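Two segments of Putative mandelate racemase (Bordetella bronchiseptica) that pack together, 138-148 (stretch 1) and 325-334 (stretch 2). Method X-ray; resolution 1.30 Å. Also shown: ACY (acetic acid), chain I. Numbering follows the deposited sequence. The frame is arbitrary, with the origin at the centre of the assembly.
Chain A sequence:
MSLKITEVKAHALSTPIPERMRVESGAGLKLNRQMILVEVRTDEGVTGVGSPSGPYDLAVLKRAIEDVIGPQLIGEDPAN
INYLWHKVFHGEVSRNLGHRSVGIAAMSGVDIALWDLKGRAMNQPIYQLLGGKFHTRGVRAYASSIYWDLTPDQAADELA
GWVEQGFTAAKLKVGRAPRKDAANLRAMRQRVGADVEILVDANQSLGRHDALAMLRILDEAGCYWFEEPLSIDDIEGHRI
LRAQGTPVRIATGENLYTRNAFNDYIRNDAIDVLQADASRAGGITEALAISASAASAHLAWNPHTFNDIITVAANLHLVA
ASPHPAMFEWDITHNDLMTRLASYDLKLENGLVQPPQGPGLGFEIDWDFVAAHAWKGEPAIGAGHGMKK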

ATOM      1  N   GLY A 138     -18.926  -2.934 -30.179  1.00 11.45           N
ATOM      2  CA  GLY A 138     -17.505  -2.962 -29.882  1.00 12.04           C
ATOM      3  C   GLY A 138     -17.069  -1.773 -29.048  1.00  9.89           C
ATOM      4  O   GLY A 138     -17.839  -0.838 -28.839  1.00 10.61           O
ATOM      5  N   VAL A 139     -15.816  -1.819 -28.610  1.00  9.18           N
ATOM      6  CA  VAL A 139     -15.263  -0.879 -27.648  1.00  9.47           C
ATOM      7  C   VAL A 139     -14.147  -0.043 -28.284  1.00  8.04           C
ATOM      8  O   VAL A 139     -13.162  -0.590 -28.776  1.00  9.01           O
ATOM      9  N   ARG A 140     -14.302   1.277 -28.274  1.00  8.23           N
ATOM     10  CA  ARG A 140     -13.278   2.151 -28.842  1.00 10.00           C
ATOM     11  C   ARG A 140     -11.972   2.082 -28.050  1.00  9.44           C
ATOM     12  O   ARG A 140     -11.966   2.293 -26.827  1.00  8.92           O
ATOM     13  N   ALA A 141     -10.879   1.780 -28.748  1.00  8.44           N
ATOM     14  CA  ALA A 141      -9.565   1.616 -28.125  1.00  8.18           C
ATOM     15  C   ALA A 141      -8.645   2.793 -28.418  1.00  8.19           C
ATOM     16  O   ALA A 141      -8.850   3.548 -29.381  1.00  9.08           O
ATOM     17  N   TYR A 142      -7.625   2.954 -27.590  1.00  6.49           N
ATOM     18  CA  TYR A 142      -6.574   3.907 -27.876  1.00  7.48           C
ATOM     19  C   TYR A 142      -5.222   3.227 -27.814  1.00  6.39           C
ATOM     20  O   TYR A 142      -5.024   2.285 -27.045  1.00  7.39           O
ATOM     21  N   ALA A 143      -4.290   3.730 -28.617  1.00  7.77           N
ATOM     22  CA  ALA A 143      -2.947   3.172 -28.691  1.00  6.81           C
ATOM     23  C   ALA A 143      -2.119   3.709 -27.535  1.00  6.84           C
ATOM     24  O   ALA A 143      -1.914   4.920 -27.417  1.00  7.69           O
ATOM     25  N   SER A 144      -1.631   2.798 -26.698  1.00  6.82           N
ATOM     26  CA  SER A 144      -0.890   3.160 -25.505  1.00  6.81           C
ATOM     27  C   SER A 144       0.547   2.638 -25.616  1.00  7.38           C
ATOM     28  O   SER A 144       0.734   1.424 -25.624  1.00  7.53           O
ATOM     29  N   SER A 145       1.570   3.495 -25.727  1.00  7.16           N
ATOM     30  CA  SER A 145       1.515   4.950 -25.873  1.00  7.06           C
ATOM     31  C   SER A 145       2.717   5.348 -26.724  1.00  7.52           C
ATOM     32  O   SER A 145       3.575   4.520 -27.023  1.00  8.78           O
ATOM     33  N   ILE A 146       2.768   6.623 -27.088  1.00  7.07           N
ATOM     34  CA  ILE A 146       3.940   7.263 -27.683  1.00  7.37           C
ATOM     35  C   ILE A 146       4.773   7.754 -26.502  1.00  7.77           C
ATOM     36  O   ILE A 146       4.275   8.515 -25.661  1.00  7.75           O
ATOM     37  N   TYR A 147       6.010   7.277 -26.391  1.00  7.43           N
ATOM     38  CA  TYR A 147       6.821   7.501 -25.196  1.00  6.97           C
ATOM     39  C   TYR A 147       7.770   8.700 -25.319  1.00  7.04           C
ATOM     40  O   TYR A 147       7.708   9.460 -26.293  1.00  8.23           O
ATOM     41  N   TRP A 148       8.622   8.885 -24.315  1.00  8.02           N
ATOM     42  CA  TRP A 148       9.624   9.941 -24.323  1.00  8.56           C
ATOM     43  C   TRP A 148      10.655   9.710 -25.430  1.00  9.89           C
ATOM     44  O   TRP A 148      10.584   8.726 -26.164  1.00 10.00           O
ATOM     45  N   PRO A 325     -18.411   5.958 -21.456  1.00 10.32           N
ATOM     46  CA  PRO A 325     -17.852   6.147 -22.800  1.00 10.36           C
ATOM     47  C   PRO A 325     -16.570   5.343 -22.919  1.00 10.37           C
ATOM     48  O   PRO A 325     -15.748   5.339 -22.002  1.00 12.86           O
ATOM     49  N   ALA A 326     -16.386   4.666 -24.040  1.00  8.57           N
ATOM     50  CA  ALA A 326     -15.220   3.805 -24.201  1.00  9.24           C
ATOM     51  C   ALA A 326     -13.963   4.586 -24.571  1.00  8.61           C
ATOM     52  O   ALA A 326     -13.985   5.401 -25.493  1.00 10.13           O
ATOM     53  N   MET A 327     -12.879   4.329 -23.851  1.00  8.24           N
ATOM     54  CA  MET A 327     -11.571   4.870 -24.204  1.00  6.95           C
ATOM     55  C   MET A 327     -10.584   3.838 -23.680  1.00  6.63           C
ATOM     56  O   MET A 327      -9.948   4.017 -22.635  1.00  7.84           O
ATOM     57  N   PHE A 328     -10.508   2.725 -24.404  1.00  7.48           N
ATOM     58  CA  PHE A 328      -9.954   1.491 -23.871  1.00  7.48           C
ATOM     59  C   PHE A 328      -8.470   1.349 -24.166  1.00  6.76           C
ATOM     60  O   PHE A 328      -8.060   1.282 -25.325  1.00  7.56           O
ATOM     61  N   GLU A 329      -7.662   1.278 -23.108  1.00  6.54           N
ATOM     62  CA  GLU A 329      -6.208   1.242 -23.253  1.00  6.98           C
ATOM     63  C   GLU A 329      -5.712  -0.046 -23.909  1.00  7.22           C
ATOM     64  O   GLU A 329      -6.007  -1.145 -23.441  1.00  7.42           O
ATOM     65  N   TRP A 330      -4.941   0.103 -24.988  1.00  6.82           N
ATOM     66  CA  TRP A 330      -4.338  -1.043 -25.662  1.00  8.19           C
ATOM     67  C   TRP A 330      -2.838  -0.837 -25.865  1.00  6.46           C
ATOM     68  O   TRP A 330      -2.419  -0.029 -26.693  1.00  7.68           O
ATOM     69  N   ASP A 331      -2.046  -1.593 -25.114  1.00  7.32           N
ATOM     70  CA  ASP A 331      -0.580  -1.568 -25.176  1.00  8.24           C
ATOM     71  C   ASP A 331      -0.091  -1.919 -26.579  1.00  8.57           C
ATOM     72  O   ASP A 331      -0.296  -3.050 -27.038  1.00  8.60           O
ATOM     73  N   ILE A 332       0.565  -0.962 -27.243  1.00  7.60           N
ATOM     74  CA  ILE A 332       1.124  -1.197 -28.584  1.00  8.90           C
ATOM     75  C   ILE A 332       2.646  -1.277 -28.589  1.00  8.32           C
ATOM     76  O   ILE A 332       3.273  -1.336 -29.657  1.00  9.25           O
ATOM     77  N   THR A 333       3.251  -1.282 -27.406  1.00  7.91           N
ATOM     78  CA  THR A 333       4.703  -1.393 -27.302  1.00  7.68           C
ATOM     79  C   THR A 333       5.134  -2.852 -27.477  1.00  8.13           C
ATOM     80  O   THR A 333       4.296  -3.753 -27.506  1.00  9.24           O
ATOM     81  N   HIS A 334       6.436  -3.092 -27.581  1.00  8.54           N
ATOM     82  CA  HIS A 334       6.912  -4.460 -27.740  1.00  8.39           C
ATOM     83  C   HIS A 334       6.629  -5.292 -26.493  1.00  8.05           C
ATOM     84  O   HIS A 334       7.176  -5.022 -25.431  1.00  8.72           O
TER

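The contact is a parallel pairing of two β-strands, 139-146 and 328-331, held by a backbone hydrogen-bond ladder and finished on both faces of the sheet by side chains. The ladder alternates between strands: F328 N to R140 O (2.9 Å), Y142 N to F328 O (2.8 Å), W330 N to Y142 O (3.0 Å), S144 N to W330 O (2.9 Å) and I332 N to S144 O (2.9 Å). The strand directions differ by 43°, and 775 Å² is buried in all.

A141 and A143 share one face with F328 and W330. Both aromatic side chains are t at chi1, and their ends lead away from stretch 1. V139 (t) sets CG1 3.5 Å from F328 CB and 3.8 Å from A326 CB, while A143 CB meets CG1 of I332 (p, p) at 3.9 Å.

Y142 and S144 lie on the other face with E329 and D331. Y142 takes chi1 p with chi2 at 85°, which brings its ring back over stretch 2: E329 CA sits 3.7 Å from the ring centroid of Y142 and 24° off the normal, a CH-pi contact. M327 CG packs 3.7 Å from Y142 CD2, and M327 O approaches the ring edge, 3.3 Å from Y142 CE2. The extended E329 (t, t) accepts a hydrogen bond at OE2 from S144 OG (2.7 Å; S144 is t). M327 (t, p, p) also places CE over one face of the R140 guanidinium, 3.8 Å from R140 NH1.

Beyond the ladder, a cis peptide precedes S145, whose CA-to-CB bond points away. T333 (p) is anchored within its own stretch, T333 OG1 donating to D331 OD1 (2.7 Å), and its CG2 lies 3.7 Å from Y147 CE1. Y147 (m) donates from OH to acetic acid OXT at 2.5 Å; this ligand probably comes from the crystallisation liquor.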

ATOM      1  CB  VAL A 139     -14.709  -1.661 -26.433  1.00  9.35           C
ATOM      2  CG1 VAL A 139     -13.906  -0.753 -25.501  1.00 10.71           C
ATOM      3  CG2 VAL A 139     -15.845  -2.353 -25.683  1.00 10.63           C
ATOM      4  CB  ARG A 140     -13.772   3.594 -28.890  1.00 10.47           C
ATOM      5  CG  ARG A 140     -12.769   4.530 -29.527  1.00 11.42           C
ATOM      6  CD  ARG A 140     -13.056   5.957 -29.152  1.00 27.76           C
ATOM      7  NE  ARG A 140     -12.421   6.888 -30.076  1.00 21.76           N
ATOM      8  CZ  ARG A 140     -12.613   8.194 -30.042  1.00 17.71           C
ATOM      9  NH1 ARG A 140     -13.421   8.710 -29.123  1.00 35.74           N
ATOM     10  NH2 ARG A 140     -12.006   8.984 -30.921  1.00 27.50           N
ATOM     11  CB  ALA A 141      -8.904   0.322 -28.597  1.00  8.09           C
ATOM     12  CB  TYR A 142      -6.627   5.119 -26.943  1.00  7.03           C
ATOM     13  CG  TYR A 142      -6.176   4.937 -25.498  1.00  6.87           C
ATOM     14  CD1 TYR A 142      -4.830   5.044 -25.146  1.00  7.40           C
ATOM     15  CD2 TYR A 142      -7.106   4.755 -24.471  1.00  5.96           C
ATOM     16  CE1 TYR A 142      -4.420   4.945 -23.820  1.00  6.37           C
ATOM     17  CE2 TYR A 142      -6.705   4.641 -23.145  1.00  7.14           C
ATOM     18  CZ  TYR A 142      -5.364   4.740 -22.824  1.00  6.17           C
ATOM     19  OH  TYR A 142      -4.935   4.652 -21.504  1.00  7.34           O
ATOM     20  CB  ALA A 143      -2.299   3.538 -30.033  1.00  7.96           C
ATOM     21  CB  SER A 144      -1.588   2.521 -24.298  1.00  8.27           C
ATOM     22  OG  SER A 144      -0.956   2.884 -23.087  1.00  7.60           O
ATOM     23  CB  SER A 145       1.686   5.645 -24.518  1.00  6.60           C
ATOM     24  OG  SER A 145       0.568   5.444 -23.671  1.00  7.59           O
ATOM     25  CB  ILE A 146       3.504   8.434 -28.575  1.00  7.18           C
ATOM     26  CG1 ILE A 146       2.628   7.903 -29.715  1.00  9.05           C
ATOM     27  CG2 ILE A 146       4.719   9.193 -29.106  1.00  8.21           C
ATOM     28  CD1 ILE A 146       1.880   8.971 -30.489  1.00 12.98           C
ATOM     29  CB  TYR A 147       7.558   6.205 -24.791  1.00  6.76           C
ATOM     30  CG  TYR A 147       6.674   5.267 -23.981  1.00  6.95           C
ATOM     31  CD1 TYR A 147       5.638   4.561 -24.581  1.00  7.79           C
ATOM     32  CD2 TYR A 147       6.862   5.104 -22.611  1.00  7.73           C
ATOM     33  CE1 TYR A 147       4.806   3.712 -23.843  1.00  8.19           C
ATOM     34  CE2 TYR A 147       6.038   4.257 -21.866  1.00  7.64           C
ATOM     35  CZ  TYR A 147       5.016   3.566 -22.489  1.00  7.50           C
ATOM     36  OH  TYR A 147       4.194   2.726 -21.760  1.00  9.35           O
ATOM     37  CB  TRP A 148      10.350   9.971 -22.978  1.00  8.06           C
ATOM     38  CG  TRP A 148       9.522  10.433 -21.799  1.00  9.51           C
ATOM     39  CD1 TRP A 148       8.241  10.913 -21.809  1.00  9.45           C
ATOM     40  CD2 TRP A 148       9.959  10.469 -20.447  1.00  9.08           C
ATOM     41  NE1 TRP A 148       7.850  11.231 -20.521  1.00  8.82           N
ATOM     42  CE2 TRP A 148       8.892  10.967 -19.669  1.00  9.15           C
ATOM     43  CE3 TRP A 148      11.153  10.116 -19.813  1.00  9.25           C
ATOM     44  CZ2 TRP A 148       8.990  11.134 -18.289  1.00  9.13           C
ATOM     45  CZ3 TRP A 148      11.249  10.273 -18.444  1.00 10.00           C
ATOM     46  CH2 TRP A 148      10.178  10.784 -17.696  1.00  9.44           C
ATOM     47  CB  PRO A 325     -17.512   7.641 -22.845  1.00 14.58           C
ATOM     48  CG  PRO A 325     -18.222   8.262 -21.681  1.00 26.99           C
ATOM     49  CD  PRO A 325     -18.383   7.192 -20.650  1.00 14.87           C
ATOM     50  CB  ALA A 326     -15.497   2.738 -25.255  1.00 14.05           C
ATOM     51  CB  MET A 327     -11.359   6.255 -23.582  1.00  7.00           C
ATOM     52  CG  MET A 327     -10.065   6.961 -24.016  1.00  6.63           C
ATOM     53  SD  MET A 327      -9.831   7.095 -25.805  1.00  7.86           S
ATOM     54  CE  MET A 327     -11.033   8.364 -26.192  1.00 11.34           C
ATOM     55  CB  PHE A 328     -10.696   0.273 -24.424  1.00  8.23           C
ATOM     56  CG  PHE A 328     -10.238  -1.008 -23.810  1.00  6.48           C
ATOM     57  CD1 PHE A 328     -10.622  -1.325 -22.520  1.00  8.01           C
ATOM     58  CD2 PHE A 328      -9.382  -1.864 -24.481  1.00  7.77           C
ATOM     59  CE1 PHE A 328     -10.189  -2.484 -21.912  1.00  7.99           C
ATOM     60  CE2 PHE A 328      -8.944  -3.031 -23.878  1.00  8.56           C
ATOM     61  CZ  PHE A 328      -9.348  -3.339 -22.591  1.00  8.93           C
ATOM     62  CB  GLU A 329      -5.531   1.430 -21.890  1.00  6.40           C
ATOM     63  CG  GLU A 329      -4.017   1.463 -21.991  1.00  6.59           C
ATOM     64  CD  GLU A 329      -3.333   1.898 -20.709  1.00  6.89           C
ATOM     65  OE1 GLU A 329      -3.831   1.589 -19.599  1.00  6.71           O
ATOM     66  OE2 GLU A 329      -2.265   2.544 -20.803  1.00  7.78           O
ATOM     67  CB  TRP A 330      -5.025  -1.344 -27.008  1.00  8.09           C
ATOM     68  CG  TRP A 330      -4.662  -2.721 -27.474  1.00  9.05           C
ATOM     69  CD1 TRP A 330      -3.472  -3.113 -28.015  1.00  8.98           C
ATOM     70  CD2 TRP A 330      -5.473  -3.900 -27.381  1.00  9.29           C
ATOM     71  NE1 TRP A 330      -3.492  -4.466 -28.263  1.00 10.25           N
ATOM     72  CE2 TRP A 330      -4.713  -4.971 -27.895  1.00 10.53           C
ATOM     73  CE3 TRP A 330      -6.773  -4.152 -26.931  1.00  9.33           C
ATOM     74  CZ2 TRP A 330      -5.206  -6.277 -27.960  1.00 12.05           C
ATOM     75  CZ3 TRP A 330      -7.266  -5.444 -27.002  1.00 11.45           C
ATOM     76  CH2 TRP A 330      -6.479  -6.492 -27.507  1.00 10.82           C
ATOM     77  CB  ASP A 331      -0.070  -2.619 -24.170  1.00  7.06           C
ATOM     78  CG  ASP A 331       1.450  -2.723 -24.066  1.00  7.87           C
ATOM     79  OD1 ASP A 331       2.202  -2.108 -24.848  1.00  8.24           O
ATOM     80  OD2 ASP A 331       1.890  -3.460 -23.150  1.00  8.46           O
ATOM     81  CB  ILE A 332       0.621  -0.170 -29.645  1.00  8.49           C
ATOM     82  CG1 ILE A 332       0.811   1.298 -29.204  1.00  8.84           C
ATOM     83  CG2 ILE A 332      -0.839  -0.440 -29.966  1.00 10.16           C
ATOM     84  CD1 ILE A 332       2.225   1.709 -28.845  1.00  9.93           C
ATOM     85  CB  THR A 333       5.234  -0.828 -25.951  1.00  7.08           C
ATOM     86  OG1 THR A 333       4.883  -1.711 -24.877  1.00  7.93           O
ATOM     87  CG2 THR A 333       4.649   0.548 -25.681  1.00  9.19           C
ATOM     88  CB  HIS A 334       8.411  -4.479 -28.026  1.00  9.30           C
ATOM     89  CG  HIS A 334       8.928  -5.853 -28.283  1.00  9.69           C
ATOM     90  ND1 HIS A 334       9.202  -6.318 -29.552  1.00 13.27           N
ATOM     91  CD2 HIS A 334       9.161  -6.887 -27.442  1.00  9.92           C
ATOM     92  CE1 HIS A 334       9.609  -7.573 -29.476  1.00 15.64           C
ATOM     93  NE2 HIS A 334       9.596  -7.940 -28.207  1.00 11.74           N
TER
HETATM   94  C   ACY I 396       4.395   3.103 -18.186  1.00 11.67           C
HETATM   95  O   ACY I 396       4.389   4.346 -18.148  1.00 12.37           O
HETATM   96  OXT ACY I 396       4.421   2.446 -19.249  1.00 13.89           O
HETATM   97  CH3 ACY I 396       4.389   2.333 -16.898  1.00 18.45           C